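Local coordinates for glycoside hydrolase family 15, cellulose signaling associated protein envoy (Hypocrea jecorina, PDB 4WUJ), which senses blue light through a LOV domain that binds flavin mononucleotide, linking light to oxidative-stress signalling in the fungus, at residues L42-L47 with S135-A140. Numbering follows the deposited sequence.
With FMN (flavin mononucleotide), chain I.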
loop_
_atom_site.group_PDB
_atom_site.type_symbol
_atom_site.label_atom_id
_atom_site.label_comp_id
_atom_site.label_asym_id
_atom_site.label_seq_id
_atom_site.Cartn_x
_atom_site.Cartn_y
_atom_site.Cartn_z
ATOM N N LEU C 42 9.554 4.996 4.505
ATOM C CA LEU C 42 10.774 4.453 3.968
ATOM C C LEU C 42 11.854 5.504 4.262
ATOM O O LEU C 42 11.696 6.704 3.927
ATOM C CB LEU C 42 10.623 4.246 2.469
ATOM C CG LEU C 42 11.651 3.454 1.689
ATOM C CD1 LEU C 42 11.946 2.066 2.251
ATOM C CD2 LEU C 42 11.069 3.344 0.279
ATOM N N CYS C 43 12.934 5.055 4.891
ATOM C CA CYS C 43 14.011 5.960 5.303
ATOM C C CYS C 43 15.315 5.478 4.723
ATOM O O CYS C 43 15.575 4.281 4.703
ATOM C CB CYS C 43 14.105 6.027 6.815
ATOM S SG CYS C 43 12.657 6.788 7.610
ATOM N N ASP C 44 16.109 6.413 4.196
ATOM C CA ASP C 44 17.398 6.061 3.679
ATOM C C ASP C 44 18.440 6.178 4.827
ATOM O O ASP C 44 18.953 7.260 5.103
ATOM C CB ASP C 44 17.762 6.981 2.508
ATOM C CG ASP C 44 19.039 6.541 1.811
ATOM O OD1 ASP C 44 19.828 5.800 2.430
ATOM O OD2 ASP C 44 19.253 6.965 0.656
ATOM N N ILE C 45 18.740 5.080 5.503
ATOM C CA ILE C 45 19.625 5.182 6.658
ATOM C C ILE C 45 21.153 5.369 6.317
ATOM O O ILE C 45 21.965 5.579 7.216
ATOM C CB ILE C 45 19.402 4.013 7.618
ATOM C CG1 ILE C 45 19.840 2.719 6.967
ATOM C CG2 ILE C 45 17.887 3.919 8.051
ATOM C CD1 ILE C 45 20.257 1.693 7.969
ATOM N N SER C 46 21.509 5.322 5.035
ATOM C CA SER C 46 22.820 5.794 4.534
ATOM C C SER C 46 22.946 7.322 4.362
ATOM O O SER C 46 24.020 7.822 4.091
ATOM C CB SER C 46 23.107 5.155 3.176
ATOM O OG SER C 46 23.146 3.742 3.319
ATOM N N LEU C 47 21.849 8.057 4.497
ATOM C CA LEU C 47 21.892 9.503 4.424
ATOM C C LEU C 47 21.817 10.055 5.823
ATOM O O LEU C 47 21.302 9.402 6.723
ATOM C CB LEU C 47 20.742 10.056 3.563
ATOM C CG LEU C 47 20.774 9.644 2.091
ATOM C CD1 LEU C 47 19.592 10.259 1.319
ATOM C CD2 LEU C 47 22.135 10.053 1.449
ATOM N N SER C 135 21.676 1.572 -5.600
ATOM C CA SER C 135 22.356 2.747 -5.050
ATOM C C SER C 135 23.590 2.437 -4.177
ATOM O O SER C 135 24.579 3.198 -4.178
ATOM C CB SER C 135 21.336 3.570 -4.240
ATOM O OG SER C 135 20.411 2.731 -3.536
ATOM N N GLY C 136 23.538 1.329 -3.436
ATOM C CA GLY C 136 24.560 1.034 -2.441
ATOM C C GLY C 136 24.080 1.524 -1.085
ATOM O O GLY C 136 24.772 1.405 -0.060
ATOM N N HIS C 137 22.864 2.071 -1.107
ATOM C CA HIS C 137 22.215 2.649 0.053
ATOM C C HIS C 137 21.341 1.619 0.746
ATOM O O HIS C 137 20.615 0.870 0.097
ATOM C CB HIS C 137 21.330 3.813 -0.393
ATOM C CG HIS C 137 22.089 5.043 -0.760
ATOM N ND1 HIS C 137 21.505 6.291 -0.787
ATOM C CD2 HIS C 137 23.383 5.223 -1.113
ATOM C CE1 HIS C 137 22.408 7.187 -1.141
ATOM N NE2 HIS C 137 23.559 6.569 -1.339
ATOM N N HIS C 138 21.418 1.600 2.069
ATOM C CA HIS C 138 20.565 0.766 2.907
ATOM C C HIS C 138 19.318 1.545 3.309
ATOM O O HIS C 138 19.392 2.717 3.641
ATOM C CB HIS C 138 21.329 0.373 4.164
ATOM C CG HIS C 138 22.247 -0.795 3.979
ATOM N ND1 HIS C 138 21.919 -2.066 4.403
ATOM C CD2 HIS C 138 23.480 -0.892 3.420
ATOM C CE1 HIS C 138 22.903 -2.896 4.110
ATOM N NE2 HIS C 138 23.864 -2.208 3.514
ATOM N N PHE C 139 18.169 0.889 3.278
ATOM C CA PHE C 139 16.911 1.520 3.675
ATOM C C PHE C 139 16.269 0.776 4.845
ATOM O O PHE C 139 16.609 -0.357 5.163
ATOM C CB PHE C 139 15.925 1.587 2.492
ATOM C CG PHE C 139 16.370 2.509 1.393
ATOM C CD1 PHE C 139 17.414 2.151 0.553
ATOM C CD2 PHE C 139 15.740 3.733 1.194
ATOM C CE1 PHE C 139 17.825 3.008 -0.466
ATOM C CE2 PHE C 139 16.152 4.597 0.195
ATOM C CZ PHE C 139 17.187 4.232 -0.644
ATOM N N ALA C 140 15.325 1.448 5.472
ATOM C CA ALA C 140 14.560 0.880 6.537
ATOM C C ALA C 140 13.127 1.192 6.195
ATOM O O ALA C 140 12.815 2.304 5.743
ATOM C CB ALA C 140 14.941 1.504 7.880
HETATM N N1 FMN I . 9.856 6.452 15.884
HETATM C C2 FMN I . 8.587 6.702 16.361
HETATM O O2 FMN I . 8.427 7.173 17.485
HETATM N N3 FMN I . 7.478 6.437 15.562
HETATM C C4 FMN I . 7.612 5.910 14.300
HETATM O O4 FMN I . 6.607 5.709 13.626
HETATM C C4A FMN I . 8.897 5.651 13.802
HETATM N N5 FMN I . 9.070 5.138 12.524
HETATM C C5A FMN I . 10.325 4.872 12.053
HETATM C C6 FMN I . 10.447 4.343 10.782
HETATM C C7 FMN I . 11.701 4.089 10.253
HETATM C C7M FMN I . 11.780 3.505 8.877
HETATM C C8 FMN I . 12.852 4.362 11.027
HETATM C C8M FMN I . 14.222 4.084 10.460
HETATM C C9 FMN I . 12.715 4.881 12.321
HETATM C C9A FMN I . 11.452 5.143 12.841
HETATM N N10 FMN I . 11.284 5.675 14.124
HETATM C C10 FMN I . 10.012 5.927 14.602
HETATM C "C1'" FMN I . 12.420 5.950 15.086
HETATM C "C2'" FMN I . 13.179 7.252 14.976
HETATM O "O2'" FMN I . 13.206 7.650 13.625
HETATM C "C3'" FMN I . 14.585 7.046 15.610
HETATM O "O3'" FMN I . 15.275 5.977 14.971
HETATM C "C4'" FMN I . 14.464 6.737 17.121
HETATM O "O4'" FMN I . 13.932 7.876 17.763
HETATM C "C5'" FMN I . 15.789 6.298 17.769
HETATM O "O5'" FMN I . 16.825 7.201 17.427
HETATM P P FMN I . 17.106 8.503 18.305
HETATM O O1P FMN I . 18.196 9.258 17.561
HETATM O O2P FMN I . 15.944 9.418 18.486
HETATM O O3P FMN I . 17.599 8.084 19.651
#
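In the LOV domain of this photoreceptor, the central antiparallel strands 39-44 and 139-144 show how a strand pair can pass, at its end, from backbone pairing to side-chain bonding. Cys43 and Ala140 form a hydrogen-bonded pair, with Cys43 N to Ala140 O and Ala140 N to Cys43 O both 2.9 Å. Beyond them the chain enters a type I beta turn from Asp44 to Leu47, and polar side chains take over. Asp44, its CG anti to the backbone N (chi1 -173°), accepts a hydrogen bond from His137 ND1 through the syn lone pair of OD2 at 2.8 Å, near the imidazole plane, while OD1 takes a weak bond from Ser46 N. Ser46 OG accepts a hydrogen bond from His138 N at 3.0 Å, almost straight at 166°, and Ser46 CB lies over one face of the His137 ring. Packing flanks this network: the Asp44 carboxylate stacks over one face of the Phe139 ring, planes 28° apart. The apolar contact is Ile45 CG2 on Ala140 CB at 3.8 Å. On the sheet face that carries Cys43 and Ala140, Cys43 SG lies 3.6 Å from FMN C7M. An alanine in place of Asp44 would probably loosen both the His137 ring and the turn. The bond places a proton on ND1, and the adjacent carboxylate, if ionised, would probably raise the imidazole pKa without settling its charge.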